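Local coordinates for protein fructose-bisphosphate aldolase (Plasmodium falciparum, PDB 4TR9) that is a class I fructose-bisphosphate aldolase with a TIM-barrel fold, which assembles as four chains and holds N'-[(E)-(2,4-dichlorophenyl)methylidene]-3,4-dihydroxybenzohydrazide in a pocket, at residues Glu207-Val212 / Asn239-Gly244; Pro196-Asp201 / Val211-Val216; Val289-Ile294 / Ser342-Gly347. One frame throughout, in Å; residues are numbered along the deposited sequence.

Following the chain from the N terminus, interaction 2 comes first: it closes the short turn from strand 191-198 to helix 206-226, bringing residues 196-201 against 211-216. Interaction 1 starts on the same helix before that closure is complete and ends at 239-244, in the loop after strand 235-236, so the two closures cross and share Val211 and Val212. Their centres lie only about 6 Å apart, where Ile198 also touches Asn239. Interaction 3 follows in series and joins helix 284-295 to the end of helix 327-346; its centre and that of interaction 1 are about 19 Å apart. Met240 bridges the two regions, its sulfur and methyl packing on Asn290, Leu291 and Ile294.

Interaction 1. Residues Glu207-Val212 / Asn239-Gly244; sequences EVCAVV and NMVTAG
Asn239 opens the loop segment with its CB pointing toward the helix. CG sits between the backbone N and the carbonyl carbon, the crowded position (chi1 61°), and Asn239 ND2 ends up 4.2 Å from Cys209 SG, a loose approach at the tip of the thiol. Met240 turns its back on residues 207-212 and sends an extended side chain onto helix 284-295 instead, so the loop also contacts that helix.

Val241 does most of the side-chain work. CG1 is anti to the backbone N (chi1 179°), and this branch lies against the helix at Ala210, with Val241 CG1 3.7 Å from Ala210 CB and equally near the backbone there. The same methyl, Val241 CG1, meets Cys209 SG at 4.2 Å, so it rests beside two successive helical residues. Val241 N donates a hydrogen bond to Thr260 OG1, which ties this point of the loop to helix 253-267.

At Thr242 the backbone takes over. The side chain points away from helix 206-226, while the carbonyl oxygen faces Cys209: Thr242 O lies 3.2 Å from Cys209 CB and 3.4 Å from Cys209 SG. The thiol is anti to its own backbone N (chi1 180°), which points it at the loop backbone, with Cys209 SG 4.0 Å from Val241 CA. Ala243 leads on to Gly244, whose backbone is hydrogen-bonded to His204, just before the helix starts.

The contact is thus buried and made by packing. Val241 also touches Leu259 and Thr263 of helix 253-267, where Ala210 meets Thr263 too, and Asn239 reaches Ile198. The loop that follows barrel strand 235-236 therefore packs between helices 206-226 and 253-267 and touches strand 191-198.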
loop_
_atom_site.group_PDB
_atom_site.type_symbol
_atom_site.label_atom_id
_atom_site.label_comp_id
_atom_site.label_asym_id
_atom_site.label_seq_id
_atom_site.Cartn_x
_atom_site.Cartn_y
_atom_site.Cartn_z
ATOM N N GLU A 207 -1.479 -25.445 -9.233
ATOM C CA GLU A 207 -1.874 -24.170 -9.818
ATOM C C GLU A 207 -2.137 -23.138 -8.727
ATOM O O GLU A 207 -1.817 -21.960 -8.883
ATOM C CB GLU A 207 -3.117 -24.335 -10.697
ATOM C CG GLU A 207 -2.890 -25.132 -11.977
ATOM C CD GLU A 207 -2.845 -26.633 -11.746
ATOM O OE1 GLU A 207 -3.010 -27.070 -10.587
ATOM O OE2 GLU A 207 -2.647 -27.379 -12.729
ATOM N N VAL A 208 -2.720 -23.592 -7.622
ATOM C CA VAL A 208 -2.990 -22.726 -6.482
ATOM C C VAL A 208 -1.687 -22.240 -5.859
ATOM O O VAL A 208 -1.546 -21.062 -5.527
ATOM C CB VAL A 208 -3.833 -23.448 -5.412
ATOM C CG1 VAL A 208 -4.016 -22.566 -4.185
ATOM C CG2 VAL A 208 -5.181 -23.855 -5.986
ATOM N N CYS A 209 -0.732 -23.155 -5.716
ATOM C CA CYS A 209 0.568 -22.826 -5.144
ATOM C C CYS A 209 1.300 -21.778 -5.977
ATOM O O CYS A 209 1.987 -20.915 -5.434
ATOM C CB CYS A 209 1.430 -24.083 -5.016
ATOM S SG CYS A 209 3.072 -23.788 -4.318
ATOM N N ALA A 210 1.146 -21.856 -7.294
ATOM C CA ALA A 210 1.775 -20.896 -8.195
ATOM C C ALA A 210 1.204 -19.497 -7.992
ATOM O O ALA A 210 1.947 -18.519 -7.911
ATOM C CB ALA A 210 1.604 -21.332 -9.641
ATOM N N VAL A 211 -0.120 -19.411 -7.908
ATOM C CA VAL A 211 -0.800 -18.135 -7.721
ATOM C C VAL A 211 -0.426 -17.502 -6.384
ATOM O O VAL A 211 -0.173 -16.299 -6.303
ATOM C CB VAL A 211 -2.331 -18.299 -7.797
ATOM C CG1 VAL A 211 -3.025 -16.977 -7.516
ATOM C CG2 VAL A 211 -2.741 -18.838 -9.158
ATOM N N VAL A 212 -0.385 -18.322 -5.339
ATOM C CA VAL A 212 -0.031 -17.850 -4.006
ATOM C C VAL A 212 1.428 -17.403 -3.944
ATOM O O VAL A 212 1.733 -16.329 -3.425
ATOM C CB VAL A 212 -0.274 -18.937 -2.940
ATOM C CG1 VAL A 212 0.292 -18.507 -1.595
ATOM C CG2 VAL A 212 -1.759 -19.245 -2.827
ATOM N N ASN A 239 10.178 -21.736 -1.807
ATOM C CA ASN A 239 9.837 -23.130 -2.030
ATOM C C ASN A 239 9.564 -23.375 -3.506
ATOM O O ASN A 239 9.145 -22.467 -4.222
ATOM C CB ASN A 239 8.617 -23.527 -1.201
ATOM C CG ASN A 239 7.387 -22.714 -1.553
ATOM O OD1 ASN A 239 7.462 -21.497 -1.728
ATOM N ND2 ASN A 239 6.248 -23.386 -1.671
ATOM N N MET A 240 9.811 -24.597 -3.962
ATOM C CA MET A 240 9.469 -24.969 -5.327
ATOM C C MET A 240 7.954 -24.976 -5.490
ATOM O O MET A 240 7.229 -25.410 -4.595
ATOM C CB MET A 240 10.048 -26.338 -5.684
ATOM C CG MET A 240 11.566 -26.388 -5.704
ATOM S SD MET A 240 12.181 -28.027 -6.136
ATOM C CE MET A 240 13.948 -27.743 -6.118
ATOM N N VAL A 241 7.476 -24.483 -6.628
ATOM C CA VAL A 241 6.046 -24.476 -6.897
ATOM C C VAL A 241 5.562 -25.899 -7.151
ATOM O O VAL A 241 5.690 -26.425 -8.257
ATOM C CB VAL A 241 5.692 -23.583 -8.097
ATOM C CG1 VAL A 241 4.198 -23.632 -8.366
ATOM C CG2 VAL A 241 6.140 -22.153 -7.838
ATOM N N THR A 242 5.024 -26.521 -6.109
ATOM C CA THR A 242 4.546 -27.894 -6.195
ATOM C C THR A 242 3.114 -28.008 -5.694
ATOM O O THR A 242 2.596 -27.095 -5.052
ATOM C CB THR A 242 5.432 -28.857 -5.380
ATOM O OG1 THR A 242 5.336 -28.533 -3.987
ATOM C CG2 THR A 242 6.884 -28.758 -5.820
ATOM N N ALA A 243 2.478 -29.136 -5.986
ATOM C CA ALA A 243 1.150 -29.412 -5.460
ATOM C C ALA A 243 1.241 -29.718 -3.972
ATOM O O ALA A 243 2.332 -29.933 -3.441
ATOM C CB ALA A 243 0.506 -30.568 -6.208
ATOM N N GLY A 244 0.096 -29.734 -3.300
ATOM C CA GLY A 244 0.056 -30.030 -1.881
ATOM C C GLY A 244 0.452 -31.464 -1.585
ATOM O O GLY A 244 0.398 -32.324 -2.464
#

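Interaction 2. Residues Pro196-Asp201 / Val211-Val216; sequences PEILAD and VVTQKV
Thr213 OG1 is the polar atom best held here, and one hydrogen bond holds it: the hydroxyl donates to Cys209 O, one turn back on its own helix. That bond fits a side chain whose OG1 is anti to its carbonyl carbon and beside its backbone N. It satisfies the hydroxyl within the helix, so the oxygen meets the isoleucine methyl of the strand by packing alone.

What the strand brings is Ile198. Its CB points at the helix, CG1 is anti to the carbonyl carbon (chi1 -61°), and CD1 continues straight on from there (chi2 -179°), so the whole branch is extended and its terminal methyl does the touching. CD1 lands among three residues that span one turn. Ile198 CD1 is 3.7 Å from Thr213 CA and 3.7 Å from Thr213 OG1, the two side chains crossing obliquely. Beside it, Ile198 CD1 meets Val216 CG2 at 3.7 Å and Val212 CG1 at 3.8 Å, so two valines one turn apart receive the same methyl. Farther back along the strand, Pro196 CB comes to 4.4 Å from Val216 CG1, a lighter touch.

Strand 196-198 and helix 211-216 run nearly antiparallel, at 164° between their directions and 10.0 Å between axes, as expected for the first two elements of the beta-alpha-beta unit that continues to strand 235-236. Glu197 turns away from the helix and forms a salt bridge with Arg154, a residue of the ligand pocket, while Val212 also packs on Tyr7 of a neighbouring subunit.

With the hydroxyl satisfied inside its helix and only carbon facing carbon elsewhere, this contact is held by van der Waals packing of buried apolar groups rather than by directional bonds.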
loop_
_atom_site.group_PDB
_atom_site.type_symbol
_atom_site.label_atom_id
_atom_site.label_comp_id
_atom_site.label_asym_id
_atom_site.label_seq_id
_atom_site.Cartn_x
_atom_site.Cartn_y
_atom_site.Cartn_z
ATOM N N PRO A 196 11.004 -16.590 2.255
ATOM C CA PRO A 196 9.553 -16.609 2.452
ATOM C C PRO A 196 8.970 -17.984 2.136
ATOM O O PRO A 196 8.273 -18.144 1.134
ATOM C CB PRO A 196 9.059 -15.560 1.457
ATOM C CG PRO A 196 10.037 -15.655 0.330
ATOM C CD PRO A 196 11.368 -16.054 0.931
ATOM N N GLU A 197 9.258 -18.968 2.984
ATOM C CA GLU A 197 8.839 -20.338 2.721
ATOM C C GLU A 197 7.330 -20.518 2.817
ATOM O O GLU A 197 6.720 -20.232 3.847
ATOM C CB GLU A 197 9.524 -21.310 3.682
ATOM C CG GLU A 197 9.095 -22.758 3.477
ATOM C CD GLU A 197 9.705 -23.702 4.492
ATOM O OE1 GLU A 197 10.441 -23.228 5.383
ATOM O OE2 GLU A 197 9.447 -24.920 4.398
ATOM N N ILE A 198 6.737 -20.998 1.728
ATOM C CA ILE A 198 5.334 -21.379 1.723
ATOM C C ILE A 198 5.218 -22.890 1.880
ATOM O O ILE A 198 5.692 -23.647 1.032
ATOM C CB ILE A 198 4.630 -20.937 0.431
ATOM C CG1 ILE A 198 4.684 -19.415 0.286
ATOM C CG2 ILE A 198 3.193 -21.418 0.423
ATOM C CD1 ILE A 198 4.001 -18.899 -0.956
ATOM N N LEU A 199 4.592 -23.323 2.970
ATOM C CA LEU A 199 4.449 -24.747 3.261
ATOM C C LEU A 199 3.619 -25.464 2.201
ATOM O O LEU A 199 2.629 -24.927 1.705
ATOM C CB LEU A 199 3.815 -24.948 4.638
ATOM C CG LEU A 199 4.610 -24.418 5.831
ATOM C CD1 LEU A 199 3.906 -24.754 7.136
ATOM C CD2 LEU A 199 6.023 -24.978 5.819
ATOM N N ALA A 200 4.030 -26.681 1.859
ATOM C CA ALA A 200 3.306 -27.486 0.883
ATOM C C ALA A 200 2.233 -28.331 1.564
ATOM O O ALA A 200 1.615 -29.191 0.937
ATOM C CB ALA A 200 4.268 -28.372 0.106
ATOM N N ASP A 201 2.018 -28.079 2.851
ATOM C CA ASP A 201 1.002 -28.791 3.617
ATOM C C ASP A 201 -0.399 -28.425 3.138
ATOM O O ASP A 201 -0.745 -27.248 3.042
ATOM C CB ASP A 201 1.146 -28.487 5.110
ATOM C CG ASP A 201 2.503 -28.888 5.660
ATOM O OD1 ASP A 201 3.048 -29.918 5.208
ATOM O OD2 ASP A 201 3.023 -28.174 6.543
ATOM N N VAL A 211 -0.120 -19.411 -7.908
ATOM C CA VAL A 211 -0.800 -18.135 -7.721
ATOM C C VAL A 211 -0.426 -17.502 -6.384
ATOM O O VAL A 211 -0.173 -16.299 -6.303
ATOM C CB VAL A 211 -2.331 -18.299 -7.797
ATOM C CG1 VAL A 211 -3.025 -16.977 -7.516
ATOM C CG2 VAL A 211 -2.741 -18.838 -9.158
ATOM N N VAL A 212 -0.385 -18.322 -5.339
ATOM C CA VAL A 212 -0.031 -17.850 -4.006
ATOM C C VAL A 212 1.428 -17.403 -3.944
ATOM O O VAL A 212 1.733 -16.329 -3.425
ATOM C CB VAL A 212 -0.274 -18.937 -2.940
ATOM C CG1 VAL A 212 0.292 -18.507 -1.595
ATOM C CG2 VAL A 212 -1.759 -19.245 -2.827
ATOM N N THR A 213 2.324 -18.228 -4.478
ATOM C CA THR A 213 3.748 -17.912 -4.475
ATOM C C THR A 213 4.023 -16.631 -5.254
ATOM O O THR A 213 4.830 -15.801 -4.837
ATOM C CB THR A 213 4.583 -19.060 -5.070
ATOM O OG1 THR A 213 4.310 -20.271 -4.353
ATOM C CG2 THR A 213 6.068 -18.747 -4.976
ATOM N N GLN A 214 3.340 -16.473 -6.383
ATOM C CA GLN A 214 3.479 -15.275 -7.201
ATOM C C GLN A 214 3.012 -14.035 -6.443
ATOM O O GLN A 214 3.618 -12.968 -6.543
ATOM C CB GLN A 214 2.694 -15.428 -8.506
ATOM C CG GLN A 214 2.719 -14.199 -9.399
ATOM C CD GLN A 214 1.993 -14.420 -10.711
ATOM O OE1 GLN A 214 1.749 -15.558 -11.116
ATOM N NE2 GLN A 214 1.643 -13.330 -11.383
ATOM N N LYS A 215 1.935 -14.186 -5.677
ATOM C CA LYS A 215 1.384 -13.083 -4.899
ATOM C C LYS A 215 2.302 -12.710 -3.739
ATOM O O LYS A 215 2.518 -11.530 -3.461
ATOM C CB LYS A 215 -0.007 -13.442 -4.372
ATOM C CG LYS A 215 -0.670 -12.342 -3.559
ATOM C CD LYS A 215 -1.984 -12.817 -2.961
ATOM C CE LYS A 215 -2.669 -11.713 -2.173
ATOM N NZ LYS A 215 -3.043 -10.558 -3.036
ATOM N N VAL A 216 2.838 -13.722 -3.065
ATOM C CA VAL A 216 3.729 -13.502 -1.933
ATOM C C VAL A 216 5.037 -12.850 -2.374
ATOM O O VAL A 216 5.469 -11.857 -1.787
ATOM C CB VAL A 216 4.040 -14.820 -1.195
ATOM C CG1 VAL A 216 5.118 -14.602 -0.143
ATOM C CG2 VAL A 216 2.778 -15.380 -0.557
#

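Interaction 3. Residues Val289-Ile294 / Ser342-Gly347; sequences VNLNSI and SLATYG
Ala344 points its methyl straight at helix 284-295, where Leu291 points back toward it and Asn292 lends its backbone N and its CB. Leu291 has CG anti to its backbone N and bends over the methyl, with Leu291 CG 3.8 Å from Ala344 CB. Ala344 CB is also 3.8 Å from Asn292 N and 4.0 Å from Asn292 CB, so it touches both the leucine side chain and the helix backbone. The small alanine lets the chains come very close: Asn292 CA and Ala344 CA are 4.0 Å apart, and the axes approach to 7.4 Å at an angle of 24°. Backbone meets backbone here, since Asn292 CA offers a CA-H...O contact to Ala344 O at 3.5 Å, close to straight (164° at the hydrogen).

In Asn292, CG lies anti to the backbone N (chi1 177°), which brings Asn292 OD1 to 3.1 Å from Gly347 C, in the residue just after the helix. Its hydrogen bond comes from just beyond the segment: OD1 accepts from Tyr349 N.

Gly347, with positive phi, is the C-prime residue of a Schellman motif, in which Lys348 N reaches Leu343 O and Gly347 N bonds weakly to Ala344 O. The contact thus joins a capped helix C terminus to an outer helix of the TIM barrel, whose Leu291 faces strands 274-277 and 303-308.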
loop_
_atom_site.group_PDB
_atom_site.type_symbol
_atom_site.label_atom_id
_atom_site.label_comp_id
_atom_site.label_asym_id
_atom_site.label_seq_id
_atom_site.Cartn_x
_atom_site.Cartn_y
_atom_site.Cartn_z
ATOM N N VAL A 289 15.832 -34.318 -8.445
ATOM C CA VAL A 289 15.123 -34.464 -9.710
ATOM C C VAL A 289 14.379 -33.180 -10.068
ATOM O O VAL A 289 14.453 -32.706 -11.202
ATOM C CB VAL A 289 14.129 -35.643 -9.666
ATOM C CG1 VAL A 289 13.256 -35.656 -10.909
ATOM C CG2 VAL A 289 14.878 -36.961 -9.521
ATOM N N ASN A 290 13.674 -32.615 -9.092
ATOM C CA ASN A 290 12.923 -31.383 -9.309
ATOM C C ASN A 290 13.834 -30.198 -9.611
ATOM O O ASN A 290 13.535 -29.389 -10.486
ATOM C CB ASN A 290 12.045 -31.070 -8.097
ATOM C CG ASN A 290 10.928 -32.080 -7.910
ATOM O OD1 ASN A 290 10.439 -32.666 -8.876
ATOM N ND2 ASN A 290 10.522 -32.290 -6.664
ATOM N N LEU A 291 14.946 -30.101 -8.887
ATOM C CA LEU A 291 15.928 -29.052 -9.137
ATOM C C LEU A 291 16.515 -29.203 -10.536
ATOM O O LEU A 291 16.820 -28.216 -11.206
ATOM C CB LEU A 291 17.041 -29.087 -8.085
ATOM C CG LEU A 291 18.181 -28.081 -8.265
ATOM C CD1 LEU A 291 17.653 -26.655 -8.240
ATOM C CD2 LEU A 291 19.249 -28.280 -7.200
ATOM N N ASN A 292 16.668 -30.449 -10.969
ATOM C CA ASN A 292 17.145 -30.742 -12.313
ATOM C C ASN A 292 16.120 -30.340 -13.367
ATOM O O ASN A 292 16.472 -29.788 -14.409
ATOM C CB ASN A 292 17.481 -32.228 -12.448
ATOM C CG ASN A 292 17.926 -32.600 -13.847
ATOM O OD1 ASN A 292 19.097 -32.458 -14.195
ATOM N ND2 ASN A 292 16.991 -33.081 -14.658
ATOM N N SER A 293 14.852 -30.623 -13.085
ATOM C CA SER A 293 13.767 -30.292 -14.001
ATOM C C SER A 293 13.658 -28.785 -14.196
ATOM O O SER A 293 13.310 -28.310 -15.278
ATOM C CB SER A 293 12.440 -30.855 -13.487
ATOM O OG SER A 293 12.508 -32.261 -13.331
ATOM N N ILE A 294 13.959 -28.039 -13.138
ATOM C CA ILE A 294 13.941 -26.582 -13.188
ATOM C C ILE A 294 15.075 -26.049 -14.062
ATOM O O ILE A 294 14.870 -25.155 -14.884
ATOM C CB ILE A 294 14.053 -25.972 -11.776
ATOM C CG1 ILE A 294 12.840 -26.360 -10.929
ATOM C CG2 ILE A 294 14.165 -24.463 -11.851
ATOM C CD1 ILE A 294 12.913 -25.869 -9.500
ATOM N N SER A 342 24.520 -30.778 -7.616
ATOM C CA SER A 342 25.404 -29.949 -8.428
ATOM C C SER A 342 25.116 -30.156 -9.910
ATOM O O SER A 342 25.027 -29.198 -10.676
ATOM C CB SER A 342 26.870 -30.265 -8.130
ATOM O OG SER A 342 27.731 -29.463 -8.920
ATOM N N LEU A 343 24.969 -31.418 -10.303
ATOM C CA LEU A 343 24.619 -31.764 -11.675
ATOM C C LEU A 343 23.207 -31.293 -11.997
ATOM O O LEU A 343 22.874 -31.038 -13.155
ATOM C CB LEU A 343 24.736 -33.272 -11.896
ATOM C CG LEU A 343 26.131 -33.881 -11.760
ATOM C CD1 LEU A 343 26.058 -35.397 -11.827
ATOM C CD2 LEU A 343 27.056 -33.340 -12.838
ATOM N N ALA A 344 22.381 -31.183 -10.961
ATOM C CA ALA A 344 21.010 -30.722 -11.119
ATOM C C ALA A 344 20.972 -29.255 -11.532
ATOM O O ALA A 344 20.023 -28.812 -12.176
ATOM C CB ALA A 344 20.228 -30.932 -9.831
ATOM N N THR A 345 22.007 -28.508 -11.160
ATOM C CA THR A 345 22.097 -27.096 -11.516
ATOM C C THR A 345 22.389 -26.923 -13.002
ATOM O O THR A 345 22.020 -25.914 -13.602
ATOM C CB THR A 345 23.188 -26.370 -10.706
ATOM O OG1 THR A 345 24.469 -26.941 -11.003
ATOM C CG2 THR A 345 22.914 -26.482 -9.214
ATOM N N TYR A 346 23.061 -27.911 -13.586
ATOM C CA TYR A 346 23.383 -27.883 -15.009
ATOM C C TYR A 346 22.271 -28.508 -15.842
ATOM O O TYR A 346 22.251 -28.380 -17.067
ATOM C CB TYR A 346 24.700 -28.614 -15.279
ATOM C CG TYR A 346 25.919 -27.937 -14.699
ATOM C CD1 TYR A 346 26.455 -26.802 -15.292
ATOM C CD2 TYR A 346 26.546 -28.443 -13.568
ATOM C CE1 TYR A 346 27.574 -26.182 -14.769
ATOM C CE2 TYR A 346 27.666 -27.832 -13.039
ATOM C CZ TYR A 346 28.175 -26.701 -13.643
ATOM O OH TYR A 346 29.289 -26.087 -13.121
ATOM N N GLY A 347 21.348 -29.187 -15.170
ATOM C CA GLY A 347 20.292 -29.910 -15.853
ATOM C C GLY A 347 20.828 -31.198 -16.446
ATOM O O GLY A 347 20.251 -31.755 -17.379
#